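Histidine acid phosphatase (Hafnia alvei, PDB 4ARU) belongs to branch 2 of the histidine phosphatase superfamily, in which an alpha/beta domain built on a mixed beta-sheet is joined by a largely helical part. Local coordinates at residues Q159-S164 and L250-A255; P324-N329 and M354-L359. All coordinates share one frame; numbering follows the deposited sequence.

Contact 1. Residues Q159-S164 and L250-A255; sequences QRYQAS and LKLHNA
Tyr161 and Leu252 make the apolar centre of this contact, their side chains running antiparallel alongside one another. The methyl CD2 of Leu252 lies 3.7 Å from Tyr161 CB, at the root of the aromatic side chain, while at the far end of the ring Ala255 CB comes within 3.3 Å of Tyr161 OH. Both approaches are oblique to the ring, as is that of Lys251 CG. Arg160 CG sits over the rim of one face of the Tyr161 ring, 3.6 Å above its plane. Leu252 also receives Ser164, whose CB is 3.8 Å from Leu252 CG. Together these side chains fasten the start of helix 162-172, with Tyr161 at its N-cap position, to helix 243-262 in the helical part of this histidine phosphatase fold; Val214 and Ala217 of helix 213-229 add a third wall. Between Lys251 and the 159-164 backbone the polar links run through water. A bend at chi3 (51°) turns the end of Lys251 toward Ser164 OG, and its NZ donates to two waters. Water 1 donates to Arg160 O (3.0 Å); water 2 accepts from Ser164 N (3.1 Å). In the modelled conformer Ser164 OG is hydrogen-bonded to Ser248 OG, one turn before Leu252 on the same helix.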
loop_
_atom_site.group_PDB
_atom_site.type_symbol
_atom_site.label_atom_id
_atom_site.label_comp_id
_atom_site.label_asym_id
_atom_site.label_seq_id
_atom_site.Cartn_x
_atom_site.Cartn_y
_atom_site.Cartn_z
ATOM N N GLN A 159 -17.270 9.509 -16.831
ATOM C CA GLN A 159 -17.607 8.949 -18.136
ATOM C C GLN A 159 -16.728 7.773 -18.548
ATOM O O GLN A 159 -17.121 7.029 -19.471
ATOM C CB GLN A 159 -17.625 10.044 -19.191
ATOM C CG GLN A 159 -18.695 11.117 -18.961
ATOM C CD GLN A 159 -20.049 10.580 -18.458
ATOM O OE1 GLN A 159 -20.508 10.927 -17.342
ATOM N NE2 GLN A 159 -20.670 9.700 -19.234
ATOM N N ARG A 160 -15.578 7.644 -17.910
ATOM C CA ARG A 160 -14.641 6.561 -18.159
ATOM C C ARG A 160 -15.093 5.278 -17.468
ATOM O O ARG A 160 -14.635 4.178 -17.805
ATOM C CB ARG A 160 -13.232 6.952 -17.676
ATOM C CG ARG A 160 -12.164 5.888 -17.810
ATOM C CD ARG A 160 -10.817 6.466 -17.505
ATOM N NE ARG A 160 -10.401 7.428 -18.515
ATOM C CZ ARG A 160 -9.339 8.214 -18.404
ATOM N NH1 ARG A 160 -8.616 8.215 -17.261
ATOM N NH2 ARG A 160 -9.024 9.012 -19.439
ATOM N N TYR A 161 -15.953 5.402 -16.473
ATOM C CA TYR A 161 -16.289 4.293 -15.576
ATOM C C TYR A 161 -17.781 4.053 -15.441
ATOM O O TYR A 161 -18.266 3.694 -14.358
ATOM C CB TYR A 161 -15.656 4.531 -14.193
ATOM C CG TYR A 161 -14.174 4.610 -14.245
ATOM C CD1 TYR A 161 -13.407 3.495 -14.487
ATOM C CD2 TYR A 161 -13.541 5.820 -14.103
ATOM C CE1 TYR A 161 -12.012 3.581 -14.553
ATOM C CE2 TYR A 161 -12.165 5.939 -14.192
ATOM C CZ TYR A 161 -11.399 4.816 -14.418
ATOM O OH TYR A 161 -10.025 4.875 -14.571
ATOM N N GLN A 162 -18.526 4.183 -16.527
ATOM C CA GLN A 162 -19.962 4.064 -16.460
ATOM C C GLN A 162 -20.435 2.712 -15.943
ATOM O O GLN A 162 -21.288 2.669 -15.050
ATOM C CB GLN A 162 -20.567 4.447 -17.796
ATOM C CG GLN A 162 -20.481 5.961 -18.033
ATOM C CD GLN A 162 -21.194 6.808 -16.925
ATOM O OE1 GLN A 162 -20.571 7.425 -16.038
ATOM N NE2 GLN A 162 -22.532 6.821 -16.990
ATOM N N ALA A 163 -19.887 1.616 -16.434
ATOM C CA ALA A 163 -20.330 0.292 -15.964
ATOM C C ALA A 163 -20.047 0.031 -14.484
ATOM O O ALA A 163 -20.879 -0.480 -13.737
ATOM C CB ALA A 163 -19.700 -0.795 -16.816
ATOM N N SER A 164 -18.860 0.401 -14.037
ATOM C CA SER A 164 -18.446 0.210 -12.661
ATOM C C SER A 164 -19.279 1.067 -11.708
ATOM O O SER A 164 -19.706 0.611 -10.632
ATOM C CB SER A 164 -16.965 0.527 -12.518
ATOM O OG SER A 164 -16.175 -0.423 -13.214
ATOM N N LEU A 250 -13.434 -2.719 -7.742
ATOM C CA LEU A 250 -12.087 -2.302 -7.319
ATOM C C LEU A 250 -11.373 -1.525 -8.419
ATOM O O LEU A 250 -10.464 -0.784 -8.105
ATOM C CB LEU A 250 -11.264 -3.523 -6.836
ATOM C CG LEU A 250 -11.350 -3.813 -5.308
ATOM C CD1 LEU A 250 -10.842 -2.683 -4.390
ATOM C CD2 LEU A 250 -12.757 -4.226 -4.937
ATOM N N LYS A 251 -11.838 -1.622 -9.658
ATOM C CA LYS A 251 -11.313 -0.786 -10.744
ATOM C C LYS A 251 -11.412 0.687 -10.360
ATOM O O LYS A 251 -10.497 1.490 -10.586
ATOM C CB LYS A 251 -12.097 -1.056 -12.025
ATOM C CG LYS A 251 -11.604 -0.229 -13.190
ATOM C CD LYS A 251 -12.100 -0.714 -14.546
ATOM C CE LYS A 251 -13.571 -0.904 -14.573
ATOM N NZ LYS A 251 -13.980 -1.169 -15.982
ATOM N N LEU A 252 -12.483 1.057 -9.691
ATOM C CA LEU A 252 -12.679 2.440 -9.270
ATOM C C LEU A 252 -11.675 2.831 -8.206
ATOM O O LEU A 252 -11.146 3.935 -8.201
ATOM C CB LEU A 252 -14.100 2.636 -8.727
ATOM C CG LEU A 252 -15.208 2.424 -9.770
ATOM C CD1 LEU A 252 -16.554 2.102 -9.113
ATOM C CD2 LEU A 252 -15.351 3.651 -10.642
ATOM N N HIS A 253 -11.412 1.918 -7.273
ATOM C CA HIS A 253 -10.452 2.186 -6.233
ATOM C C HIS A 253 -9.057 2.305 -6.825
ATOM O O HIS A 253 -8.323 3.219 -6.473
ATOM C CB HIS A 253 -10.546 1.034 -5.235
ATOM C CG HIS A 253 -9.514 1.084 -4.156
ATOM N ND1 HIS A 253 -9.627 1.900 -3.052
ATOM C CD2 HIS A 253 -8.372 0.382 -3.989
ATOM C CE1 HIS A 253 -8.582 1.729 -2.265
ATOM N NE2 HIS A 253 -7.813 0.804 -2.803
ATOM N N ASN A 254 -8.677 1.385 -7.719
ATOM C CA ASN A 254 -7.337 1.446 -8.285
ATOM C C ASN A 254 -7.151 2.691 -9.139
ATOM O O ASN A 254 -6.067 3.273 -9.173
ATOM C CB ASN A 254 -7.035 0.193 -9.063
ATOM C CG ASN A 254 -6.965 -1.029 -8.171
ATOM O OD1 ASN A 254 -6.496 -0.958 -7.014
ATOM N ND2 ASN A 254 -7.404 -2.161 -8.691
ATOM N N ALA A 255 -8.225 3.170 -9.749
ATOM C CA ALA A 255 -8.145 4.386 -10.549
ATOM C C ALA A 255 -7.940 5.601 -9.654
ATOM O O ALA A 255 -7.134 6.480 -9.948
ATOM C CB ALA A 255 -9.376 4.530 -11.402
HETATM O O HOH W 1 -13.456 1.456 -17.473
HETATM O O HOH W 2 -16.357 0.921 -15.768
#

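Contact 2. Residues P324-N329 and M354-L359; sequences PGQPDN and MVYQTL
The end of strand 348-356, where the central mixed sheet gives way to helix 359-363, is clasped by the loop that precedes strand 335-342. Tyr356, the last residue of the strand, reaches across, and its OH donates to Pro324 O, 2.7 Å away, in the carbonyl plane and on a lone pair. Its CG stands between the backbone N and the carbonyl carbon (chi1 67°), which turns the ring toward the loop; Pro324 O meets it at the edge, and Gln326 CB lies 3.6 Å from Tyr356 CE2. Gln326 is bent at chi2, and its carboxamide serves both sides. NE2 gives a nearly straight bond (169°) to Gln357 O, 3.0 Å away and in the amide plane, while OE1 accepts Asp328 N from its own loop. Beyond the strand, Leu359 N donates to Gly325 O over 2.9 Å, and Pro327 CD rests 4.1 Å from Leu359 CD2. Thr358 occupies the N-cap position of helix 359-363, and its side chain caps a backbone N just past Leu359. The buried carboxamide of Gln326 is held against a flip, NE2 and OE1 each having a partner, and three backbone carbonyls, those of Pro324, Gly325 and Gln357, find donors across the contact.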
loop_
_atom_site.group_PDB
_atom_site.type_symbol
_atom_site.label_atom_id
_atom_site.label_comp_id
_atom_site.label_asym_id
_atom_site.label_seq_id
_atom_site.Cartn_x
_atom_site.Cartn_y
_atom_site.Cartn_z
ATOM N N PRO A 324 -2.748 -11.303 -9.495
ATOM C CA PRO A 324 -3.657 -12.442 -9.669
ATOM C C PRO A 324 -4.377 -12.798 -8.365
ATOM O O PRO A 324 -3.759 -12.882 -7.317
ATOM C CB PRO A 324 -2.721 -13.588 -10.098
ATOM C CG PRO A 324 -1.645 -12.860 -10.799
ATOM C CD PRO A 324 -1.400 -11.589 -10.027
ATOM N N GLY A 325 -5.685 -12.938 -8.450
ATOM C CA GLY A 325 -6.494 -13.300 -7.298
ATOM C C GLY A 325 -6.782 -12.222 -6.292
ATOM O O GLY A 325 -7.418 -12.456 -5.285
ATOM N N GLN A 326 -6.380 -11.002 -6.608
ATOM C CA GLN A 326 -6.510 -9.884 -5.647
ATOM C C GLN A 326 -6.879 -8.606 -6.406
ATOM O O GLN A 326 -5.992 -7.955 -6.996
ATOM C CB GLN A 326 -5.207 -9.753 -4.873
ATOM C CG GLN A 326 -5.142 -8.576 -3.912
ATOM C CD GLN A 326 -6.348 -8.518 -3.000
ATOM O OE1 GLN A 326 -7.299 -7.767 -3.238
ATOM N NE2 GLN A 326 -6.315 -9.291 -1.924
ATOM N N PRO A 327 -8.145 -8.221 -6.367
ATOM C CA PRO A 327 -8.582 -7.062 -7.122
ATOM C C PRO A 327 -8.044 -5.710 -6.648
ATOM O O PRO A 327 -7.967 -4.807 -7.479
ATOM C CB PRO A 327 -10.094 -7.122 -7.030
ATOM C CG PRO A 327 -10.420 -7.925 -5.880
ATOM C CD PRO A 327 -9.259 -8.850 -5.633
ATOM N N ASP A 328 -7.660 -5.579 -5.401
ATOM C CA ASP A 328 -7.049 -4.331 -4.916
ATOM C C ASP A 328 -5.537 -4.352 -5.242
ATOM O O ASP A 328 -4.845 -5.294 -4.859
ATOM C CB ASP A 328 -7.264 -4.282 -3.401
ATOM C CG ASP A 328 -6.793 -2.968 -2.743
ATOM O OD1 ASP A 328 -6.183 -2.093 -3.429
ATOM O OD2 ASP A 328 -7.046 -2.836 -1.517
ATOM N N ASN A 329 -5.009 -3.363 -5.946
ATOM C CA ASN A 329 -3.569 -3.310 -6.238
ATOM C C ASN A 329 -2.721 -3.087 -5.013
ATOM O O ASN A 329 -1.543 -3.361 -5.061
ATOM C CB ASN A 329 -3.210 -2.190 -7.240
ATOM C CG ASN A 329 -3.755 -2.435 -8.635
ATOM O OD1 ASN A 329 -4.119 -3.546 -8.977
ATOM N ND2 ASN A 329 -3.873 -1.377 -9.421
ATOM N N MET A 354 5.834 -7.501 -5.551
ATOM C CA MET A 354 4.643 -7.229 -4.752
ATOM C C MET A 354 4.202 -8.543 -4.168
ATOM O O MET A 354 3.826 -9.422 -4.917
ATOM C CB MET A 354 3.519 -6.609 -5.584
ATOM C CG MET A 354 2.384 -6.036 -4.776
ATOM S SD MET A 354 2.900 -4.583 -3.759
ATOM C CE MET A 354 1.300 -4.573 -2.947
ATOM N N VAL A 355 4.206 -8.643 -2.839
ATOM C CA VAL A 355 3.869 -9.911 -2.159
ATOM C C VAL A 355 2.601 -9.683 -1.349
ATOM O O VAL A 355 2.457 -8.636 -0.706
ATOM C CB VAL A 355 5.030 -10.348 -1.248
ATOM C CG1 VAL A 355 4.718 -11.648 -0.500
ATOM C CG2 VAL A 355 6.294 -10.541 -2.080
ATOM N N TYR A 356 1.663 -10.598 -1.456
ATOM C CA TYR A 356 0.288 -10.364 -0.981
ATOM C C TYR A 356 -0.505 -11.618 -0.795
ATOM O O TYR A 356 -0.181 -12.653 -1.353
ATOM C CB TYR A 356 -0.427 -9.461 -1.991
ATOM C CG TYR A 356 -0.634 -10.181 -3.303
ATOM C CD1 TYR A 356 0.389 -10.312 -4.232
ATOM C CD2 TYR A 356 -1.865 -10.813 -3.612
ATOM C CE1 TYR A 356 0.194 -10.955 -5.424
ATOM C CE2 TYR A 356 -2.044 -11.506 -4.774
ATOM C CZ TYR A 356 -0.982 -11.604 -5.675
ATOM O OH TYR A 356 -1.154 -12.305 -6.830
ATOM N N GLN A 357 -1.546 -11.498 0.025
ATOM C CA GLN A 357 -2.574 -12.487 0.105
ATOM C C GLN A 357 -3.647 -12.221 -0.949
ATOM O O GLN A 357 -4.122 -11.087 -1.099
ATOM C CB GLN A 357 -3.192 -12.480 1.487
ATOM C CG GLN A 357 -2.287 -13.124 2.532
ATOM C CD GLN A 357 -2.349 -12.451 3.887
ATOM O OE1 GLN A 357 -2.112 -11.234 4.003
ATOM N NE2 GLN A 357 -2.492 -13.253 4.922
ATOM N N THR A 358 -4.021 -13.276 -1.646
ATOM C CA THR A 358 -5.186 -13.232 -2.519
ATOM C C THR A 358 -6.427 -12.931 -1.724
ATOM O O THR A 358 -6.470 -13.044 -0.491
ATOM C CB THR A 358 -5.399 -14.522 -3.307
ATOM O OG1 THR A 358 -5.786 -15.568 -2.411
ATOM C CG2 THR A 358 -4.196 -14.939 -4.093
ATOM N N LEU A 359 -7.473 -12.512 -2.407
ATOM C CA LEU A 359 -8.730 -12.262 -1.744
ATOM C C LEU A 359 -9.234 -13.499 -0.977
ATOM O O LEU A 359 -9.694 -13.375 0.173
ATOM C CB LEU A 359 -9.809 -11.742 -2.728
ATOM C CG LEU A 359 -11.038 -11.089 -2.062
ATOM C CD1 LEU A 359 -10.700 -9.972 -1.091
ATOM C CD2 LEU A 359 -11.993 -10.634 -3.185
#

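Overall arrangement
Both contacts are partly buried, but contact 1 lies farther out, its centre about 19 Å from the centre of the chain against about 11 Å for contact 2. Contact 1 joins two helices within the helical part, whereas contact 2 ties a loop to the C-terminal end of a central-sheet strand and the turn into helix 359-363. Their chemistry differs accordingly: apolar side chains with water-borne links in the first, direct hydrogen bonds to backbone carbonyls in the second. They nevertheless meet on helix 243-262, which contributes to contact 1 and touches loop 324-329, while helix 213-229 packs on both. Through Asn254, probably hydrogen-bonded to Pro327 O and Asn329 N, the helical part is coupled to the sheet domain.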